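Local coordinates for protein argonaute (PDB 5G5S) that cuts single-stranded DNA targets using short single-stranded DNA guides and may defend its archaeal host against invading genetic elements, at residues Y29-F34 with F39-F44; G573-S578 with I594-I599. All coordinates share one frame; numbering follows the deposited sequence.

Interaction 1. Residues Y29-F34 with F39-F44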
ATOM      1  N   TYR A  29     -16.946  -4.849  34.915  1.00 85.62           N
ATOM      2  CA  TYR A  29     -16.104  -5.095  36.081  1.00 88.24           C
ATOM      3  C   TYR A  29     -15.028  -4.031  36.218  1.00 93.64           C
ATOM      4  O   TYR A  29     -14.689  -3.359  35.246  1.00 91.14           O
ATOM      5  CB  TYR A  29     -15.420  -6.472  35.984  1.00 90.32           C
ATOM      6  CG  TYR A  29     -16.362  -7.654  35.944  1.00 92.84           C
ATOM      7  CD1 TYR A  29     -16.905  -8.177  37.113  1.00 97.27           C
ATOM      8  CD2 TYR A  29     -16.654  -8.298  34.745  1.00 91.87           C
ATOM      9  CE1 TYR A  29     -17.760  -9.276  37.087  1.00 97.93           C
ATOM     10  CE2 TYR A  29     -17.502  -9.403  34.706  1.00 93.88           C
ATOM     11  CZ  TYR A  29     -18.065  -9.879  35.880  1.00102.56           C
ATOM     12  OH  TYR A  29     -18.914 -10.959  35.856  1.00103.50           O
ATOM     13  N   ARG A  30     -14.492  -3.890  37.436  1.00 95.17           N
ATOM     14  CA  ARG A  30     -13.365  -3.020  37.766  1.00 97.36           C
ATOM     15  C   ARG A  30     -12.429  -3.791  38.692  1.00105.88           C
ATOM     16  O   ARG A  30     -12.896  -4.642  39.458  1.00106.89           O
ATOM     17  CB  ARG A  30     -13.803  -1.661  38.367  1.00 99.72           C
ATOM     18  CG  ARG A  30     -14.370  -1.696  39.795  1.00111.19           C
ATOM     19  CD  ARG A  30     -14.673  -0.306  40.329  1.00118.23           C
ATOM     20  NE  ARG A  30     -15.935   0.214  39.799  1.00124.89           N
ATOM     21  CZ  ARG A  30     -16.406   1.436  40.025  1.00141.02           C
ATOM     22  NH1 ARG A  30     -15.725   2.290  40.779  1.00137.58           N
ATOM     23  NH2 ARG A  30     -17.561   1.815  39.495  1.00121.93           N
ATOM     24  N   ILE A  31     -11.114  -3.530  38.596  1.00105.15           N
ATOM     25  CA  ILE A  31     -10.126  -4.186  39.456  1.00108.91           C
ATOM     26  C   ILE A  31     -10.286  -3.555  40.844  1.00117.39           C
ATOM     27  O   ILE A  31     -10.033  -2.355  41.004  1.00117.64           O
ATOM     28  CB  ILE A  31      -8.654  -4.079  38.919  1.00112.61           C
ATOM     29  CG1 ILE A  31      -8.525  -4.280  37.378  1.00109.69           C
ATOM     30  CG2 ILE A  31      -7.673  -4.962  39.722  1.00117.33           C
ATOM     31  CD1 ILE A  31      -8.561  -5.736  36.815  1.00117.30           C
ATOM     32  N   LYS A  32     -10.784  -4.345  41.819  1.00117.80           N
ATOM     33  CA  LYS A  32     -10.982  -3.894  43.204  1.00122.39           C
ATOM     34  C   LYS A  32      -9.683  -4.012  44.005  1.00131.32           C
ATOM     35  O   LYS A  32      -9.361  -3.112  44.787  1.00134.43           O
ATOM     36  CB  LYS A  32     -12.179  -4.590  43.899  1.00126.44           C
ATOM     37  CG  LYS A  32     -12.126  -6.116  43.977  1.00138.61           C
ATOM     38  N   SER A  33      -8.922  -5.105  43.770  1.00128.41           N
ATOM     39  CA  SER A  33      -7.632  -5.387  44.401  1.00132.55           C
ATOM     40  C   SER A  33      -6.527  -4.497  43.806  1.00134.53           C
ATOM     41  O   SER A  33      -6.724  -3.873  42.759  1.00129.44           O
ATOM     42  CB  SER A  33      -7.276  -6.865  44.248  1.00137.31           C
ATOM     43  OG  SER A  33      -7.193  -7.244  42.884  1.00140.46           O
ATOM     44  N   PHE A  34      -5.371  -4.434  44.488  1.00135.29           N
ATOM     45  CA  PHE A  34      -4.224  -3.630  44.071  1.00135.34           C
ATOM     46  C   PHE A  34      -3.473  -4.241  42.879  1.00137.34           C
ATOM     47  O   PHE A  34      -3.377  -5.463  42.758  1.00137.41           O
ATOM     48  CB  PHE A  34      -3.278  -3.377  45.267  1.00143.52           C
ATOM     49  CG  PHE A  34      -1.962  -2.704  44.941  1.00146.35           C
ATOM     50  CD1 PHE A  34      -1.903  -1.336  44.693  1.00148.45           C
ATOM     51  CD2 PHE A  34      -0.783  -3.440  44.879  1.00151.10           C
ATOM     52  CE1 PHE A  34      -0.688  -0.719  44.379  1.00151.27           C
ATOM     53  CE2 PHE A  34       0.430  -2.822  44.567  1.00155.73           C
ATOM     54  CZ  PHE A  34       0.469  -1.466  44.318  1.00152.91           C
ATOM     55  N   PHE A  39       1.671  -4.475  35.693  1.00130.32           N
ATOM     56  CA  PHE A  39       0.437  -5.228  35.504  1.00126.20           C
ATOM     57  C   PHE A  39      -0.022  -5.446  34.063  1.00125.40           C
ATOM     58  O   PHE A  39      -0.560  -6.509  33.760  1.00124.79           O
ATOM     59  CB  PHE A  39      -0.699  -4.596  36.300  1.00125.78           C
ATOM     60  CG  PHE A  39      -2.000  -5.320  36.151  1.00123.56           C
ATOM     61  CD1 PHE A  39      -2.108  -6.649  36.516  1.00127.91           C
ATOM     62  CD2 PHE A  39      -3.110  -4.677  35.639  1.00121.38           C
ATOM     63  CE1 PHE A  39      -3.299  -7.324  36.377  1.00125.79           C
ATOM     64  CE2 PHE A  39      -4.306  -5.347  35.499  1.00120.98           C
ATOM     65  CZ  PHE A  39      -4.400  -6.672  35.867  1.00120.31           C
ATOM     66  N   ASN A  40       0.162  -4.453  33.192  1.00118.77           N
ATOM     67  CA  ASN A  40      -0.262  -4.560  31.787  1.00115.24           C
ATOM     68  C   ASN A  40      -1.743  -4.898  31.627  1.00113.93           C
ATOM     69  O   ASN A  40      -2.114  -5.985  31.201  1.00113.20           O
ATOM     70  CB  ASN A  40       0.628  -5.495  30.961  1.00117.25           C
ATOM     71  CG  ASN A  40       0.420  -5.321  29.474  1.00137.14           C
ATOM     72  OD1 ASN A  40      -0.361  -4.475  29.040  1.00123.77           O
ATOM     73  ND2 ASN A  40       1.124  -6.118  28.685  1.00134.96           N
ATOM     74  N   PHE A  41      -2.579  -3.934  31.984  1.00106.95           N
ATOM     75  CA  PHE A  41      -4.028  -4.068  31.970  1.00102.71           C
ATOM     76  C   PHE A  41      -4.600  -4.422  30.602  1.00104.64           C
ATOM     77  O   PHE A  41      -5.501  -5.250  30.514  1.00102.14           O
ATOM     78  CB  PHE A  41      -4.625  -2.740  32.448  1.00103.34           C
ATOM     79  CG  PHE A  41      -6.116  -2.752  32.621  1.00101.90           C
ATOM     80  CD1 PHE A  41      -6.736  -3.729  33.371  1.00104.78           C
ATOM     81  CD2 PHE A  41      -6.889  -1.751  32.070  1.00102.19           C
ATOM     82  CE1 PHE A  41      -8.105  -3.724  33.543  1.00103.53           C
ATOM     83  CE2 PHE A  41      -8.257  -1.740  32.237  1.00103.05           C
ATOM     84  CZ  PHE A  41      -8.867  -2.728  32.975  1.00100.59           C
ATOM     85  N   TYR A  42      -4.078  -3.830  29.534  1.00102.31           N
ATOM     86  CA  TYR A  42      -4.599  -4.122  28.202  1.00100.62           C
ATOM     87  C   TYR A  42      -4.425  -5.590  27.833  1.00103.87           C
ATOM     88  O   TYR A  42      -5.323  -6.213  27.279  1.00100.71           O
ATOM     89  CB  TYR A  42      -3.928  -3.246  27.150  1.00103.94           C
ATOM     90  CG  TYR A  42      -4.175  -3.723  25.742  1.00105.96           C
ATOM     91  CD1 TYR A  42      -3.393  -4.720  25.182  1.00110.74           C
ATOM     92  CD2 TYR A  42      -5.196  -3.187  24.978  1.00104.50           C
ATOM     93  CE1 TYR A  42      -3.618  -5.166  23.895  1.00112.02           C
ATOM     94  CE2 TYR A  42      -5.429  -3.626  23.691  1.00106.02           C
ATOM     95  CZ  TYR A  42      -4.637  -4.615  23.155  1.00116.38           C
ATOM     96  OH  TYR A  42      -4.868  -5.054  21.873  1.00118.69           O
ATOM     97  N   ARG A  43      -3.264  -6.147  28.145  1.00103.69           N
ATOM     98  CA  ARG A  43      -3.000  -7.551  27.867  1.00105.52           C
ATOM     99  C   ARG A  43      -3.917  -8.447  28.685  1.00108.61           C
ATOM    100  O   ARG A  43      -4.397  -9.470  28.206  1.00109.37           O
ATOM    101  CB  ARG A  43      -1.542  -7.897  28.157  1.00109.88           C
ATOM    102  N   PHE A  44      -4.148  -8.046  29.928  1.00102.92           N
ATOM    103  CA  PHE A  44      -4.971  -8.800  30.855  1.00101.70           C
ATOM    104  C   PHE A  44      -6.413  -8.966  30.397  1.00102.91           C
ATOM    105  O   PHE A  44      -6.976 -10.046  30.531  1.00103.86           O
ATOM    106  CB  PHE A  44      -4.933  -8.124  32.223  1.00103.50           C
ATOM    107  CG  PHE A  44      -5.816  -8.769  33.241  1.00104.79           C
ATOM    108  CD1 PHE A  44      -5.486  -9.992  33.782  1.00111.16           C
ATOM    109  CD2 PHE A  44      -6.971  -8.147  33.660  1.00104.01           C
ATOM    110  CE1 PHE A  44      -6.297 -10.588  34.721  1.00112.97           C
ATOM    111  CE2 PHE A  44      -7.787  -8.735  34.599  1.00107.50           C
ATOM    112  CZ  PHE A  44      -7.451  -9.958  35.130  1.00109.22           C
TER

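Interaction 2. Residues G573-S578 with I594-I599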
ATOM      1  N   GLY A 573      -5.194   3.626   8.215  1.00 67.40           N
ATOM      2  CA  GLY A 573      -5.071   3.747   9.657  1.00 68.21           C
ATOM      3  C   GLY A 573      -6.282   4.368  10.316  1.00 71.43           C
ATOM      4  O   GLY A 573      -7.091   5.030   9.657  1.00 68.75           O
ATOM      5  N   PHE A 574      -6.410   4.155  11.626  1.00 71.58           N
ATOM      6  CA  PHE A 574      -7.529   4.700  12.382  1.00 72.91           C
ATOM      7  C   PHE A 574      -7.144   5.900  13.199  1.00 78.86           C
ATOM      8  O   PHE A 574      -5.970   6.083  13.526  1.00 79.88           O
ATOM      9  CB  PHE A 574      -8.239   3.623  13.211  1.00 77.70           C
ATOM     10  CG  PHE A 574      -8.736   2.481  12.360  1.00 80.94           C
ATOM     11  CD1 PHE A 574      -9.833   2.642  11.520  1.00 83.64           C
ATOM     12  CD2 PHE A 574      -8.079   1.255  12.357  1.00 85.84           C
ATOM     13  CE1 PHE A 574     -10.276   1.589  10.708  1.00 85.22           C
ATOM     14  CE2 PHE A 574      -8.532   0.202  11.557  1.00 89.29           C
ATOM     15  CZ  PHE A 574      -9.622   0.378  10.734  1.00 86.10           C
ATOM     16  N   ILE A 575      -8.128   6.763  13.464  1.00 76.52           N
ATOM     17  CA  ILE A 575      -7.958   7.986  14.251  1.00 76.40           C
ATOM     18  C   ILE A 575      -7.960   7.581  15.716  1.00 80.73           C
ATOM     19  O   ILE A 575      -8.793   6.765  16.117  1.00 81.30           O
ATOM     20  CB  ILE A 575      -9.093   9.001  13.874  1.00 78.84           C
ATOM     21  CG1 ILE A 575      -8.941   9.550  12.422  1.00 77.78           C
ATOM     22  CG2 ILE A 575      -9.315  10.123  14.888  1.00 80.57           C
ATOM     23  CD1 ILE A 575      -7.684  10.423  12.103  1.00 83.60           C
ATOM     24  N   GLN A 576      -6.995   8.103  16.499  1.00 78.32           N
ATOM     25  CA  GLN A 576      -6.917   7.871  17.947  1.00 80.98           C
ATOM     26  C   GLN A 576      -7.944   8.805  18.596  1.00 84.54           C
ATOM     27  O   GLN A 576      -8.300   9.824  18.000  1.00 81.34           O
ATOM     28  CB  GLN A 576      -5.507   8.189  18.478  1.00 83.83           C
ATOM     29  CG  GLN A 576      -4.958   7.167  19.484  1.00116.08           C
ATOM     30  CD  GLN A 576      -5.597   7.226  20.861  1.00145.62           C
ATOM     31  OE1 GLN A 576      -6.489   6.434  21.195  1.00144.47           O
ATOM     32  NE2 GLN A 576      -5.141   8.151  21.701  1.00137.50           N
ATOM     33  N   ASN A 577      -8.417   8.466  19.803  1.00 84.98           N
ATOM     34  CA  ASN A 577      -9.392   9.261  20.557  1.00 86.25           C
ATOM     35  C   ASN A 577      -8.940  10.705  20.840  1.00 89.58           C
ATOM     36  O   ASN A 577      -9.764  11.621  20.795  1.00 88.42           O
ATOM     37  CB  ASN A 577      -9.763   8.555  21.849  1.00 92.49           C
ATOM     38  CG  ASN A 577     -11.241   8.565  22.108  1.00129.36           C
ATOM     39  OD1 ASN A 577     -11.778   9.484  22.738  1.00131.87           O
ATOM     40  ND2 ASN A 577     -11.935   7.551  21.603  1.00120.07           N
ATOM     41  N   SER A 578      -7.633  10.900  21.106  1.00 87.41           N
ATOM     42  CA  SER A 578      -7.024  12.208  21.379  1.00 87.86           C
ATOM     43  C   SER A 578      -7.125  13.151  20.169  1.00 87.93           C
ATOM     44  O   SER A 578      -7.293  14.359  20.350  1.00 88.62           O
ATOM     45  CB  SER A 578      -5.567  12.039  21.796  1.00 93.85           C
ATOM     46  OG  SER A 578      -4.806  11.457  20.749  1.00103.85           O
ATOM     47  N   ILE A 594     -13.541  18.875   7.236  1.00 57.10           N
ATOM     48  CA  ILE A 594     -12.453  17.903   7.210  1.00 55.40           C
ATOM     49  C   ILE A 594     -13.036  16.518   7.331  1.00 60.53           C
ATOM     50  O   ILE A 594     -13.695  16.187   8.323  1.00 61.07           O
ATOM     51  CB  ILE A 594     -11.351  18.175   8.278  1.00 58.61           C
ATOM     52  CG1 ILE A 594     -10.825  19.643   8.262  1.00 60.70           C
ATOM     53  CG2 ILE A 594     -10.219  17.140   8.196  1.00 57.91           C
ATOM     54  CD1 ILE A 594     -10.074  20.146   6.951  1.00 69.49           C
ATOM     55  N   GLU A 595     -12.817  15.711   6.301  1.00 57.73           N
ATOM     56  CA  GLU A 595     -13.291  14.337   6.304  1.00 56.73           C
ATOM     57  C   GLU A 595     -12.135  13.364   6.262  1.00 59.61           C
ATOM     58  O   GLU A 595     -11.054  13.697   5.768  1.00 58.12           O
ATOM     59  CB  GLU A 595     -14.290  14.083   5.181  1.00 57.82           C
ATOM     60  CG  GLU A 595     -15.634  14.745   5.437  1.00 64.72           C
ATOM     61  CD  GLU A 595     -16.635  14.592   4.310  1.00 72.99           C
ATOM     62  OE1 GLU A 595     -16.442  13.692   3.465  1.00 67.70           O
ATOM     63  OE2 GLU A 595     -17.606  15.380   4.265  1.00 69.53           O
ATOM     64  N   VAL A 596     -12.351  12.188   6.852  1.00 56.97           N
ATOM     65  CA  VAL A 596     -11.389  11.104   6.912  1.00 57.21           C
ATOM     66  C   VAL A 596     -12.087   9.757   6.748  1.00 61.81           C
ATOM     67  O   VAL A 596     -13.145   9.509   7.328  1.00 62.21           O
ATOM     68  CB  VAL A 596     -10.390  11.185   8.121  1.00 62.23           C
ATOM     69  CG1 VAL A 596     -11.088  10.997   9.466  1.00 63.30           C
ATOM     70  CG2 VAL A 596      -9.232  10.203   7.963  1.00 61.32           C
ATOM     71  N   ILE A 597     -11.522   8.924   5.889  1.00 56.53           N
ATOM     72  CA  ILE A 597     -11.986   7.574   5.652  1.00 54.10           C
ATOM     73  C   ILE A 597     -10.753   6.663   5.721  1.00 54.99           C
ATOM     74  O   ILE A 597      -9.664   7.055   5.296  1.00 54.16           O
ATOM     75  CB  ILE A 597     -12.826   7.449   4.348  1.00 56.34           C
ATOM     76  CG1 ILE A 597     -13.714   6.158   4.376  1.00 55.91           C
ATOM     77  CG2 ILE A 597     -11.945   7.569   3.083  1.00 56.97           C
ATOM     78  CD1 ILE A 597     -14.856   6.017   3.319  1.00 54.13           C
ATOM     79  N   SER A 598     -10.921   5.478   6.302  0.50 52.15           N
ATOM     80  CA  SER A 598      -9.857   4.493   6.427  0.50 51.73           C
ATOM     81  C   SER A 598      -9.924   3.537   5.235  0.50 56.21           C
ATOM     82  O   SER A 598     -10.992   3.014   4.914  0.50 56.49           O
ATOM     83  CB  SER A 598      -9.967   3.748   7.755  0.50 55.85           C
ATOM     84  OG  SER A 598      -9.099   2.629   7.812  0.50 68.07           O
ATOM     85  N   ILE A 599      -8.799   3.376   4.536  1.00 53.97           N
ATOM     86  CA  ILE A 599      -8.700   2.500   3.372  1.00 54.52           C
ATOM     87  C   ILE A 599      -7.665   1.451   3.716  1.00 59.97           C
ATOM     88  O   ILE A 599      -6.497   1.773   3.890  1.00 58.92           O
ATOM     89  CB  ILE A 599      -8.407   3.305   2.073  1.00 57.96           C
ATOM     90  CG1 ILE A 599      -9.629   4.206   1.729  1.00 58.62           C
ATOM     91  CG2 ILE A 599      -8.029   2.364   0.888  1.00 57.12           C
ATOM     92  CD1 ILE A 599      -9.378   5.259   0.763  1.00 66.10           C
TER

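Interaction 1. Residues Y29-F34 with F39-F44
Ile31 holds CG1 anti to its carbonyl carbon (chi1 -41°), and the next torsion (chi2 -79°) turns CD1 from the end of strand 25-31 toward the phenyl rings of Phe39, Phe41 and Phe44. All three phenylalanines answer with CG anti to the backbone N (chi1 -174° in Phe41), which sends their rings out toward the strand. The contact is a strand-loop-helix packing in the N-terminal domain, where strand 25-31 of a four-stranded antiparallel sheet is followed by loop 32-40 and then helix 41-47.

Ile31 suits its place because a branched aliphatic chain can present a slim methyl tip to several rings at once. Phe41 lies alongside it, the two side chains running past each other in opposite directions, and CE1 of its ring comes 3.9 Å from Ile31 CD1. Phe44, one helical turn beyond Asn40, crosses the isoleucine at a slant, its CE2 3.8 Å from Ile31 CD1. Asn40 is the N-cap of the helix: its OD1 accepts a weak bond from Arg43 N (3.5 Å), while its backbone O takes Phe44 N.

Around the contact, Ile31 also rests on Phe60 and Ile84 of the adjacent strands, and Phe41 on Ile52. Phe39 approaches Ile31 more loosely (CZ to CD1 4.4 Å), and its CZ lies over one face of the Phe44 ring, 3.6 Å above the plane and displaced toward the rim.

Interaction 2. Residues G573-S578 with I594-I599
Next to Val596, which meets Ile575 across this contact, the carboxylate of Glu595 is gripped by four groups: OE2 forms a salt bridge with Arg643 and a hydrogen bond with Asn593, and OE1 is hydrogen-bonded by Tyr499 and Trp641. Strand alternation sends this buried acid to one face of strand 593-600, and Val596 and Ser598 to the other, toward the loop that leaves strand 566-571. The loop is the first connection of the beta-alpha-beta unit of strand 566-571, helix 577-590 and strand 593-600 in the RNase H-like PIWI domain.

Ile575 and Val596 reach toward each other tip to tip, with CG1 of the isoleucine 3.9 Å from CG1 of the valine. The valine torsion (chi1 67°) lodges this methyl between its own backbone N and carbonyl carbon, facing the loop; two beta-branched residues make a compact apolar join here. Phe574 starts out away from the strand, but its ring swings back, and CE1 lies 3.7 Å from Ser598 CB. Ser598 is modelled in two conformers, so the nearness of its OG to the ring is doubtful. Ser598 is small enough for the backbone of Gly573 to come close, with Gly573 O 3.7 Å from Ser598 CB and the two CA atoms 5.8 Å apart; the extended backbone of Gly573 (phi 173°) is one that glycine adopts easily. Further along, Gln576 OE1 takes Asn577 N at 3.1 Å, the donor standing above the amide plane.

Phe574 also rests on Ser639 and Thr640 of strand 636-645, and Ile575 on Leu547 of helix 547-556, while helix 656-666 covers the other face of strand 593-600 at Ile597 and Ile599.

The two contacts belong to different domains and do not touch: their centres lie about 29 Å apart and their nearest atoms about 10 Å. Interaction 1 sits at the surface of the N-terminal domain, away from the annotated sites, its centre about 37 Å from that of the chain. Interaction 2 lies deeper, in the PIWI domain, its centre about 17 Å from the chain's. There Gly573 directly follows Asp572, probably a catalytic manganese ligand as in relatives, and is about 9 Å from the side chain of Asp506, probably another. Guide binding opens a smaller channel between these two domains, but neither contact bridges them; each joins elements within its own domain: strand 25-31 with helix 41-47, and the loop after strand 566-571 with strand 593-600.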